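Long-range contacts in glycine betaine, L-proline ABC transporter, glycine/betaine/L-proline-binding protein (ProX) (Borrelia burgdorferi, PDB 3TMG), which binds glycine betaine and probably serves as the substrate-binding component of an ABC transporter for betaine and related amines: residues V139-Y147 with D197-G205; E160-I171 with P180-Y191. All coordinates share one frame; numbering follows the deposited sequence. Where two conformers were deposited one is given.

Interaction 1: residues V139-Y147 with D197-G205; sequences VTEQALNYY and DDPDLIMGG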
loop_
_atom_site.group_PDB
_atom_site.type_symbol
_atom_site.label_atom_id
_atom_site.label_comp_id
_atom_site.label_asym_id
_atom_site.label_seq_id
_atom_site.Cartn_x
_atom_site.Cartn_y
_atom_site.Cartn_z
ATOM N N VAL A 139 -3.605 -5.873 11.717
ATOM C CA VAL A 139 -4.809 -6.724 11.536
ATOM C C VAL A 139 -4.411 -8.208 11.511
ATOM O O VAL A 139 -5.114 -9.061 12.004
ATOM C CB VAL A 139 -5.599 -6.355 10.259
ATOM C CG1 VAL A 139 -6.818 -7.255 10.156
ATOM C CG2 VAL A 139 -6.085 -4.881 10.386
ATOM N N THR A 140 -3.245 -8.490 10.957
ATOM C CA THR A 140 -2.713 -9.866 11.009
ATOM C C THR A 140 -2.574 -10.372 12.469
ATOM O O THR A 140 -2.953 -11.498 12.794
ATOM C CB THR A 140 -1.349 -9.929 10.330
ATOM O OG1 THR A 140 -1.510 -9.688 8.921
ATOM C CG2 THR A 140 -0.743 -11.312 10.530
ATOM N N GLU A 141 -2.008 -9.548 13.333
ATOM C CA GLU A 141 -1.902 -9.918 14.748
ATOM C C GLU A 141 -3.295 -10.113 15.359
ATOM O O GLU A 141 -3.516 -11.034 16.168
ATOM C CB GLU A 141 -1.122 -8.851 15.515
ATOM C CG GLU A 141 -0.911 -9.196 16.972
ATOM C CD GLU A 141 -0.414 -8.003 17.755
ATOM O OE1 GLU A 141 -0.418 -6.881 17.209
ATOM O OE2 GLU A 141 0.003 -8.195 18.918
ATOM N N GLN A 142 -4.253 -9.261 14.973
ATOM C CA GLN A 142 -5.620 -9.422 15.487
ATOM C C GLN A 142 -6.249 -10.747 14.984
ATOM O O GLN A 142 -6.938 -11.441 15.752
ATOM C CB GLN A 142 -6.479 -8.197 15.112
ATOM C CG GLN A 142 -5.998 -6.921 15.827
ATOM C CD GLN A 142 -6.657 -5.631 15.339
ATOM O OE1 GLN A 142 -7.125 -5.536 14.216
ATOM N NE2 GLN A 142 -6.674 -4.623 16.201
ATOM N N ALA A 143 -5.999 -11.105 13.715
ATOM C CA ALA A 143 -6.454 -12.398 13.151
ATOM C C ALA A 143 -5.820 -13.633 13.836
ATOM O O ALA A 143 -6.514 -14.622 14.156
ATOM C CB ALA A 143 -6.194 -12.438 11.639
ATOM N N LEU A 144 -4.512 -13.557 14.098
ATOM C CA LEU A 144 -3.832 -14.634 14.838
ATOM C C LEU A 144 -4.464 -14.826 16.189
ATOM O O LEU A 144 -4.727 -15.957 16.579
ATOM C CB LEU A 144 -2.334 -14.396 14.992
ATOM C CG LEU A 144 -1.546 -14.587 13.701
ATOM C CD1 LEU A 144 -0.109 -14.079 13.871
ATOM C CD2 LEU A 144 -1.566 -16.038 13.197
ATOM N N ASN A 145 -4.776 -13.733 16.871
ATOM C CA ASN A 145 -5.465 -13.834 18.165
ATOM C C ASN A 145 -6.850 -14.432 18.038
ATOM O O ASN A 145 -7.224 -15.319 18.784
ATOM C CB ASN A 145 -5.574 -12.467 18.829
ATOM C CG ASN A 145 -4.237 -11.912 19.228
ATOM O OD1 ASN A 145 -3.399 -12.619 19.805
ATOM N ND2 ASN A 145 -4.029 -10.630 18.970
ATOM N N TYR A 146 -7.620 -13.902 17.109
ATOM C CA TYR A 146 -9.002 -14.303 16.912
ATOM C C TYR A 146 -9.144 -15.795 16.624
ATOM O O TYR A 146 -10.052 -16.478 17.144
ATOM C CB TYR A 146 -9.576 -13.521 15.699
ATOM C CG TYR A 146 -11.035 -13.827 15.462
ATOM C CD1 TYR A 146 -12.032 -13.161 16.183
ATOM C CD2 TYR A 146 -11.409 -14.793 14.552
ATOM C CE1 TYR A 146 -13.382 -13.481 16.000
ATOM C CE2 TYR A 146 -12.741 -15.104 14.345
ATOM C CZ TYR A 146 -13.720 -14.449 15.059
ATOM O OH TYR A 146 -15.041 -14.793 14.834
ATOM N N TYR A 147 -8.285 -16.296 15.752
ATOM C CA TYR A 147 -8.382 -17.671 15.299
ATOM C C TYR A 147 -7.661 -18.630 16.241
ATOM O O TYR A 147 -7.599 -19.831 15.970
ATOM C CB TYR A 147 -7.853 -17.812 13.860
ATOM C CG TYR A 147 -8.831 -17.259 12.834
ATOM C CD1 TYR A 147 -10.068 -17.885 12.617
ATOM C CD2 TYR A 147 -8.528 -16.128 12.085
ATOM C CE1 TYR A 147 -10.986 -17.385 11.687
ATOM C CE2 TYR A 147 -9.436 -15.626 11.148
ATOM C CZ TYR A 147 -10.660 -16.275 10.940
ATOM O OH TYR A 147 -11.562 -15.797 9.987
ATOM N N ASP A 197 -8.422 -18.992 3.170
ATOM C CA ASP A 197 -9.774 -18.551 3.504
ATOM C C ASP A 197 -9.824 -17.917 4.906
ATOM O O ASP A 197 -9.148 -18.358 5.810
ATOM C CB ASP A 197 -10.766 -19.747 3.427
ATOM C CG ASP A 197 -11.003 -20.227 1.984
ATOM O OD1 ASP A 197 -10.657 -19.500 1.008
ATOM O OD2 ASP A 197 -11.544 -21.336 1.821
ATOM N N ASP A 198 -10.673 -16.916 5.073
ATOM C CA ASP A 198 -10.758 -16.127 6.300
ATOM C C ASP A 198 -12.256 -16.090 6.645
ATOM O O ASP A 198 -12.969 -15.128 6.287
ATOM C CB ASP A 198 -10.144 -14.741 5.993
ATOM C CG ASP A 198 -10.374 -13.684 7.091
ATOM O OD1 ASP A 198 -10.611 -14.045 8.295
ATOM O OD2 ASP A 198 -10.269 -12.475 6.702
ATOM N N PRO A 199 -12.753 -17.163 7.304
ATOM C CA PRO A 199 -14.213 -17.432 7.436
ATOM C C PRO A 199 -14.970 -16.270 8.039
ATOM O O PRO A 199 -16.123 -16.011 7.666
ATOM C CB PRO A 199 -14.289 -18.605 8.421
ATOM C CG PRO A 199 -12.928 -19.235 8.416
ATOM C CD PRO A 199 -11.935 -18.301 7.777
ATOM N N ASP A 200 -14.345 -15.611 9.002
ATOM C CA ASP A 200 -15.010 -14.535 9.719
ATOM C C ASP A 200 -14.595 -13.133 9.245
ATOM O O ASP A 200 -15.012 -12.107 9.825
ATOM C CB ASP A 200 -14.833 -14.737 11.216
ATOM C CG ASP A 200 -15.640 -15.923 11.728
ATOM O OD1 ASP A 200 -16.454 -16.466 10.969
ATOM O OD2 ASP A 200 -15.492 -16.298 12.899
ATOM N N LEU A 201 -13.812 -13.105 8.158
ATOM C CA LEU A 201 -13.459 -11.867 7.436
ATOM C C LEU A 201 -12.711 -10.867 8.327
ATOM O O LEU A 201 -12.907 -9.686 8.216
ATOM C CB LEU A 201 -14.713 -11.186 6.822
ATOM C CG LEU A 201 -14.494 -10.524 5.454
ATOM C CD1 LEU A 201 -14.245 -11.613 4.415
ATOM C CD2 LEU A 201 -15.715 -9.694 5.071
ATOM N N ILE A 202 -11.868 -11.354 9.235
ATOM C CA ILE A 202 -11.094 -10.455 10.062
ATOM C C ILE A 202 -10.172 -9.542 9.208
ATOM O O ILE A 202 -9.947 -8.380 9.536
ATOM C CB ILE A 202 -10.289 -11.275 11.111
ATOM C CG1 ILE A 202 -11.223 -12.255 11.861
ATOM C CG2 ILE A 202 -9.514 -10.349 12.052
ATOM C CD1 ILE A 202 -12.356 -11.610 12.688
ATOM N N MET A 203 -9.651 -10.079 8.110
ATOM C CA MET A 203 -8.782 -9.308 7.236
ATOM C C MET A 203 -9.548 -8.382 6.279
ATOM O O MET A 203 -8.926 -7.599 5.514
ATOM C CB MET A 203 -7.880 -10.230 6.408
ATOM C CG MET A 203 -7.068 -11.265 7.207
ATOM S SD MET A 203 -5.901 -10.453 8.297
ATOM C CE MET A 203 -4.734 -9.704 7.158
ATOM N N GLY A 204 -10.878 -8.459 6.295
ATOM C CA GLY A 204 -11.690 -7.552 5.458
ATOM C C GLY A 204 -12.061 -8.193 4.128
ATOM O O GLY A 204 -11.493 -9.214 3.739
ATOM N N GLY A 205 -13.044 -7.619 3.434
ATOM C CA GLY A 205 -13.357 -8.073 2.058
ATOM C C GLY A 205 -12.462 -7.322 1.089
ATOM O O GLY A 205 -11.313 -6.986 1.415
#

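Interaction 2: residues E160-I171 with P180-Y191; sequences ESVMLASLDSSI and PLWKPHWAFSRY. With BET (trimethyl glycine), chain E.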
loop_
_atom_site.group_PDB
_atom_site.type_symbol
_atom_site.label_atom_id
_atom_site.label_comp_id
_atom_site.label_asym_id
_atom_site.label_seq_id
_atom_site.Cartn_x
_atom_site.Cartn_y
_atom_site.Cartn_z
ATOM N N GLU A 160 8.469 -5.154 4.014
ATOM C CA GLU A 160 8.017 -5.743 2.767
ATOM C C GLU A 160 9.200 -6.464 2.056
ATOM O O GLU A 160 9.014 -7.560 1.578
ATOM C CB GLU A 160 7.382 -4.716 1.821
ATOM C CG GLU A 160 6.741 -5.384 0.584
ATOM C CD GLU A 160 6.321 -4.424 -0.540
ATOM O OE1 GLU A 160 6.514 -3.216 -0.387
ATOM O OE2 GLU A 160 5.811 -4.871 -1.604
ATOM N N SER A 161 10.382 -5.832 2.013
ATOM C CA SER A 161 11.542 -6.409 1.319
ATOM C C SER A 161 12.030 -7.726 1.956
ATOM O O SER A 161 12.289 -8.716 1.245
ATOM C CB SER A 161 12.684 -5.390 1.246
ATOM O OG SER A 161 12.351 -4.407 0.285
ATOM N N VAL A 162 12.134 -7.747 3.279
ATOM C CA VAL A 162 12.581 -8.940 4.001
ATOM C C VAL A 162 11.527 -10.041 3.860
ATOM O O VAL A 162 11.879 -11.205 3.589
ATOM C CB VAL A 162 12.844 -8.656 5.503
ATOM C CG1 VAL A 162 12.990 -9.941 6.265
ATOM C CG2 VAL A 162 14.069 -7.778 5.659
ATOM N N MET A 163 10.238 -9.680 4.041
ATOM C CA MET A 163 9.131 -10.657 3.879
ATOM C C MET A 163 9.191 -11.306 2.480
ATOM O O MET A 163 9.169 -12.526 2.354
ATOM C CB MET A 163 7.748 -10.002 4.145
ATOM C CG MET A 163 6.540 -10.916 3.894
ATOM S SD MET A 163 6.009 -11.058 2.165
ATOM C CE MET A 163 5.222 -9.446 2.020
ATOM N N LEU A 164 9.311 -10.492 1.443
ATOM C CA LEU A 164 9.397 -11.027 0.063
ATOM C C LEU A 164 10.655 -11.846 -0.247
ATOM O O LEU A 164 10.577 -12.849 -0.944
ATOM C CB LEU A 164 9.240 -9.927 -0.965
ATOM C CG LEU A 164 7.875 -9.216 -0.971
ATOM C CD1 LEU A 164 8.057 -7.931 -1.756
ATOM C CD2 LEU A 164 6.855 -10.163 -1.607
ATOM N N ALA A 165 11.805 -11.412 0.263
ATOM C CA ALA A 165 13.023 -12.226 0.174
ATOM C C ALA A 165 12.856 -13.573 0.900
ATOM O O ALA A 165 13.269 -14.606 0.375
ATOM C CB ALA A 165 14.249 -11.443 0.683
ATOM N N SER A 166 12.227 -13.589 2.078
ATOM C CA SER A 166 11.958 -14.863 2.754
ATOM C C SER A 166 10.992 -15.777 1.975
ATOM O O SER A 166 11.186 -16.984 1.907
ATOM C CB SER A 166 11.400 -14.646 4.157
ATOM O OG SER A 166 12.148 -13.680 4.859
ATOM N N LEU A 167 9.907 -15.199 1.446
ATOM C CA LEU A 167 9.000 -15.941 0.539
ATOM C C LEU A 167 9.750 -16.551 -0.671
ATOM O O LEU A 167 9.564 -17.731 -0.997
ATOM C CB LEU A 167 7.839 -15.011 0.051
ATOM C CG LEU A 167 6.817 -15.592 -0.957
ATOM C CD1 LEU A 167 6.053 -16.747 -0.350
ATOM C CD2 LEU A 167 5.819 -14.503 -1.375
ATOM N N ASP A 168 10.565 -15.725 -1.331
ATOM C CA ASP A 168 11.370 -16.167 -2.488
ATOM C C ASP A 168 12.256 -17.356 -2.071
ATOM O O ASP A 168 12.287 -18.381 -2.742
ATOM C CB ASP A 168 12.229 -15.012 -3.022
ATOM C CG ASP A 168 12.875 -15.323 -4.389
ATOM O OD1 ASP A 168 12.345 -16.127 -5.177
ATOM O OD2 ASP A 168 13.931 -14.740 -4.691
ATOM N N SER A 169 12.918 -17.221 -0.924
ATOM C CA SER A 169 13.825 -18.250 -0.400
ATOM C C SER A 169 13.153 -19.565 -0.070
ATOM O O SER A 169 13.659 -20.638 -0.448
ATOM C CB SER A 169 14.538 -17.747 0.865
ATOM O OG SER A 169 15.473 -16.746 0.538
ATOM N N SER A 170 12.057 -19.487 0.676
ATOM C CA SER A 170 11.262 -20.652 1.036
ATOM C C SER A 170 10.747 -21.402 -0.175
ATOM O O SER A 170 10.800 -22.652 -0.203
ATOM C CB SER A 170 10.096 -20.250 1.918
ATOM O OG SER A 170 10.557 -19.977 3.225
ATOM N N ILE A 171 10.256 -20.664 -1.172
ATOM C CA ILE A 171 9.685 -21.313 -2.360
ATOM C C ILE A 171 10.763 -22.053 -3.163
ATOM O O ILE A 171 10.547 -23.176 -3.590
ATOM C CB ILE A 171 8.906 -20.337 -3.242
ATOM C CG1 ILE A 171 7.533 -20.090 -2.609
ATOM C CG2 ILE A 171 8.760 -20.855 -4.689
ATOM C CD1 ILE A 171 6.794 -18.941 -3.246
ATOM N N PRO A 180 1.856 -12.314 5.638
ATOM C CA PRO A 180 0.718 -11.521 5.273
ATOM C C PRO A 180 1.097 -10.905 3.903
ATOM O O PRO A 180 2.254 -10.491 3.709
ATOM C CB PRO A 180 0.634 -10.480 6.399
ATOM C CG PRO A 180 2.050 -10.322 6.876
ATOM C CD PRO A 180 2.734 -11.640 6.635
ATOM N N LEU A 181 0.212 -11.014 2.931
ATOM C CA LEU A 181 0.451 -10.401 1.613
ATOM C C LEU A 181 -0.855 -9.729 1.183
ATOM O O LEU A 181 -1.842 -9.741 1.913
ATOM C CB LEU A 181 0.959 -11.398 0.556
ATOM C CG LEU A 181 2.405 -11.119 0.105
ATOM C CD1 LEU A 181 2.954 -12.224 -0.786
ATOM C CD2 LEU A 181 2.518 -9.762 -0.609
ATOM N N TRP A 182 -0.854 -9.111 0.011
ATOM C CA TRP A 182 -1.982 -8.304 -0.373
ATOM C C TRP A 182 -1.952 -8.210 -1.852
ATOM O O TRP A 182 -0.911 -8.529 -2.496
ATOM C CB TRP A 182 -1.919 -6.897 0.281
ATOM C CG TRP A 182 -0.616 -6.166 -0.011
ATOM C CD1 TRP A 182 -0.291 -5.349 -1.104
ATOM C CD2 TRP A 182 0.593 -6.253 0.787
ATOM N NE1 TRP A 182 1.013 -4.889 -1.002
ATOM C CE2 TRP A 182 1.604 -5.429 0.107
ATOM C CE3 TRP A 182 0.920 -6.900 1.991
ATOM C CZ2 TRP A 182 2.884 -5.265 0.624
ATOM C CZ3 TRP A 182 2.219 -6.748 2.498
ATOM C CH2 TRP A 182 3.179 -5.941 1.837
ATOM N N LYS A 183 -3.102 -7.813 -2.408
ATOM C CA LYS A 183 -3.173 -7.390 -3.797
ATOM C C LYS A 183 -3.589 -5.929 -3.784
ATOM O O LYS A 183 -4.385 -5.502 -2.929
ATOM C CB LYS A 183 -4.171 -8.245 -4.633
ATOM C CG LYS A 183 -3.790 -9.704 -4.748
ATOM C CD LYS A 183 -4.802 -10.490 -5.605
ATOM C CE LYS A 183 -4.226 -11.840 -6.066
ATOM N NZ LYS A 183 -5.325 -12.718 -6.603
ATOM N N PRO A 184 -3.075 -5.141 -4.746
ATOM C CA PRO A 184 -2.288 -5.526 -5.910
ATOM C C PRO A 184 -0.828 -5.790 -5.554
ATOM O O PRO A 184 -0.222 -5.000 -4.830
ATOM C CB PRO A 184 -2.379 -4.285 -6.837
ATOM C CG PRO A 184 -2.570 -3.134 -5.869
ATOM C CD PRO A 184 -3.401 -3.710 -4.717
ATOM N N HIS A 185 -0.266 -6.886 -6.059
ATOM C CA HIS A 185 1.161 -7.142 -5.859
ATOM C C HIS A 185 1.624 -8.072 -6.951
ATOM O O HIS A 185 0.903 -9.041 -7.296
ATOM C CB HIS A 185 1.450 -7.728 -4.459
ATOM C CG HIS A 185 2.880 -7.511 -3.996
ATOM N ND1 HIS A 185 3.913 -8.174 -4.537
ATOM C CD2 HIS A 185 3.432 -6.622 -3.077
ATOM C CE1 HIS A 185 5.081 -7.796 -3.944
ATOM N NE2 HIS A 185 4.797 -6.852 -3.049
ATOM N N TRP A 186 2.792 -7.798 -7.517
ATOM C CA TRP A 186 3.371 -8.718 -8.552
ATOM C C TRP A 186 3.764 -10.090 -7.996
ATOM O O TRP A 186 3.966 -11.048 -8.764
ATOM C CB TRP A 186 4.567 -8.040 -9.269
ATOM C CG TRP A 186 5.564 -7.525 -8.265
ATOM C CD1 TRP A 186 5.707 -6.217 -7.782
ATOM C CD2 TRP A 186 6.512 -8.323 -7.483
ATOM N NE1 TRP A 186 6.656 -6.160 -6.780
ATOM C CE2 TRP A 186 7.202 -7.389 -6.584
ATOM C CE3 TRP A 186 6.868 -9.672 -7.458
ATOM C CZ2 TRP A 186 8.199 -7.798 -5.740
ATOM C CZ3 TRP A 186 7.852 -10.075 -6.563
ATOM C CH2 TRP A 186 8.508 -9.151 -5.725
ATOM N N ALA A 187 3.833 -10.239 -6.663
ATOM C CA ALA A 187 4.179 -11.558 -6.080
ATOM C C ALA A 187 3.213 -12.664 -6.538
ATOM O O ALA A 187 3.628 -13.813 -6.700
ATOM C CB ALA A 187 4.213 -11.501 -4.551
ATOM N N PHE A 188 1.930 -12.309 -6.745
ATOM C CA PHE A 188 0.933 -13.270 -7.225
ATOM C C PHE A 188 1.143 -13.713 -8.663
ATOM O O PHE A 188 0.711 -14.803 -9.053
ATOM C CB PHE A 188 -0.498 -12.706 -7.001
ATOM C CG PHE A 188 -0.891 -12.747 -5.561
ATOM C CD1 PHE A 188 -1.391 -13.923 -5.024
ATOM C CD2 PHE A 188 -0.704 -11.645 -4.729
ATOM C CE1 PHE A 188 -1.704 -13.997 -3.667
ATOM C CE2 PHE A 188 -1.017 -11.723 -3.377
ATOM C CZ PHE A 188 -1.518 -12.904 -2.853
ATOM N N SER A 189 1.849 -12.927 -9.465
ATOM C CA SER A 189 2.177 -13.453 -10.792
ATOM C C SER A 189 3.563 -14.065 -10.897
ATOM O O SER A 189 3.777 -14.960 -11.700
ATOM C CB SER A 189 1.924 -12.418 -11.874
ATOM O OG SER A 189 2.669 -11.277 -11.568
ATOM N N ARG A 190 4.501 -13.622 -10.059
ATOM C CA ARG A 190 5.860 -14.118 -10.112
ATOM C C ARG A 190 5.954 -15.471 -9.394
ATOM O O ARG A 190 6.731 -16.337 -9.777
ATOM C CB ARG A 190 6.840 -13.101 -9.479
ATOM C CG ARG A 190 8.297 -13.400 -9.814
ATOM C CD ARG A 190 9.281 -12.365 -9.263
ATOM N NE ARG A 190 9.088 -10.993 -9.760
ATOM C CZ ARG A 190 9.756 -9.951 -9.254
ATOM N NH1 ARG A 190 10.628 -10.156 -8.274
ATOM N NH2 ARG A 190 9.566 -8.716 -9.707
ATOM N N TYR A 191 5.187 -15.618 -8.310
ATOM C CA TYR A 191 5.153 -16.865 -7.532
ATOM C C TYR A 191 3.789 -17.543 -7.628
ATOM O O TYR A 191 2.821 -16.893 -7.935
ATOM C CB TYR A 191 5.475 -16.601 -6.061
ATOM C CG TYR A 191 6.748 -15.821 -5.876
ATOM C CD1 TYR A 191 8.000 -16.378 -6.249
ATOM C CD2 TYR A 191 6.730 -14.556 -5.305
ATOM C CE1 TYR A 191 9.175 -15.662 -6.066
ATOM C CE2 TYR A 191 7.902 -13.841 -5.119
ATOM C CZ TYR A 191 9.108 -14.388 -5.524
ATOM O OH TYR A 191 10.273 -13.678 -5.337
HETATM N N BET E . -0.033 -2.480 2.640
HETATM C CA BET E . -0.700 -1.285 3.186
HETATM C C BET E . -1.393 -1.691 4.494
HETATM O O BET E . -0.806 -1.876 5.594
HETATM O OXT BET E . -2.589 -1.871 4.395
HETATM C C1 BET E . 0.538 -2.219 1.307
HETATM C C2 BET E . -0.985 -3.575 2.497
HETATM C C3 BET E . 1.038 -2.906 3.561
HETATM O O HOH W 1 7.603 -4.364 -3.929
#

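Interaction 1: residues V139-Y147 with D197-G205
Ile202 and Tyr147 bury the most surface where helix 135-146 and the residue after it, Tyr147, meet the loop between strands 193-195 and 207-214, within a periplasmic-binding-protein fold of the glycine betaine family. The loop runs through two type I beta turns, Asp198 to Leu201 and Leu201 to Gly204, and Ile202 in the second turn points at the helix. Its two branches divide the work. CG2 rests on the backbone and methyl of Ala143, 3.8 Å from Ala143 CA. The other branch reaches the tyrosines: Ile202 CD1 stands 3.6 Å from the centroid of the Tyr146 ring and only 4° off its normal, a CH-pi contact over the face, while Ile202 CG1 lies 3.9 Å from Tyr147 CE2. Because CG1 is anti to the carbonyl carbon (chi1 -51°), the longer branch is the one that covers the ring.

Next to it, the bent chain of Met203 brings SD against Val139 CG1 and Ala143 CB, and Phe102 of strand 88-105 packs on both Ala143 and Met203.

The polar half of the contact centres on the Tyr147 hydroxyl. It donates to Asp198 OD1 at 2.6 Å, on the anti lone pair, and accepts from Asp200 N, so both of its roles are used. Asp198 is itself braced within the loop: OD1 also takes the N-H of Ile202, and OD2 that of Met203, each on the syn side and somewhat out of the carboxylate plane. One carboxylate thus ties both turns to Tyr147. Tyr146 makes a second link, its OH donating to Asp200 OD2 over a very short 2.5 Å, with the carboxylate plane turned 75° from the ring.

Interaction 2: residues E160-I171 with P180-Y191
The betaine pocket gets one of its aromatic walls, Trp182, from strand 179-183, and Glu160 and Met163 of helix 160-172 hold the far, six-membered end of that indole. BET C2, a methyl of the quaternary ammonium, sits over one indole face, 3.5 Å from Trp182 CD2. Glu160 CG and Met163 CE both touch Trp182 CH2. The extended Glu160 chain carries OE2 to His185 NE2, 2.7 Å away; the donor lies nearly along the C-O axis, and the oxygen is close to the imidazole plane. At the other ring nitrogen, ND1 accepts from Ala187 N in plane, capping the start of the short helix and fixing the ring's rotation from both sides. Glu160 OE1 is held by Gly26 N.

Further along the helix, Leu164 CD1 abuts the His185 edge, and Leu167 CD2 meets Leu181 CD1 at 3.7 Å. Tyr191, which gives up the most surface to this contact, has Ile171 CD1 3.9 Å from its CB and, at its hydroxyl edge, Asp168 OD1, which is salt-bridged to Lys172. The helix and strand segments cross at 100°. Trp182, with Trp25 and Trp72 of the pocket, forms the aromatic cage for a quaternary ammonium characteristic of betaine-binding proteins.

The two contacts lie 19 Å apart between centres and belong to the same substrate-binding protein fold. Along the chain they are nested: helix 135-146 comes first, then both segments of interaction 2, and finally the loop 197-205 that closes interaction 1. Strand 88-105 is common ground, since it pairs with strands 179-183, 193-195 and 207-214 and its side chains pack against both contacts. They touch directly where Thr140 OG1 lies 3.4 Å from Pro180 CB. Helix 135-146 meets the betaine through the backbone N of Thr136 in its first turn, whereas helix 160-172 acts from the second shell, by packing on Trp182.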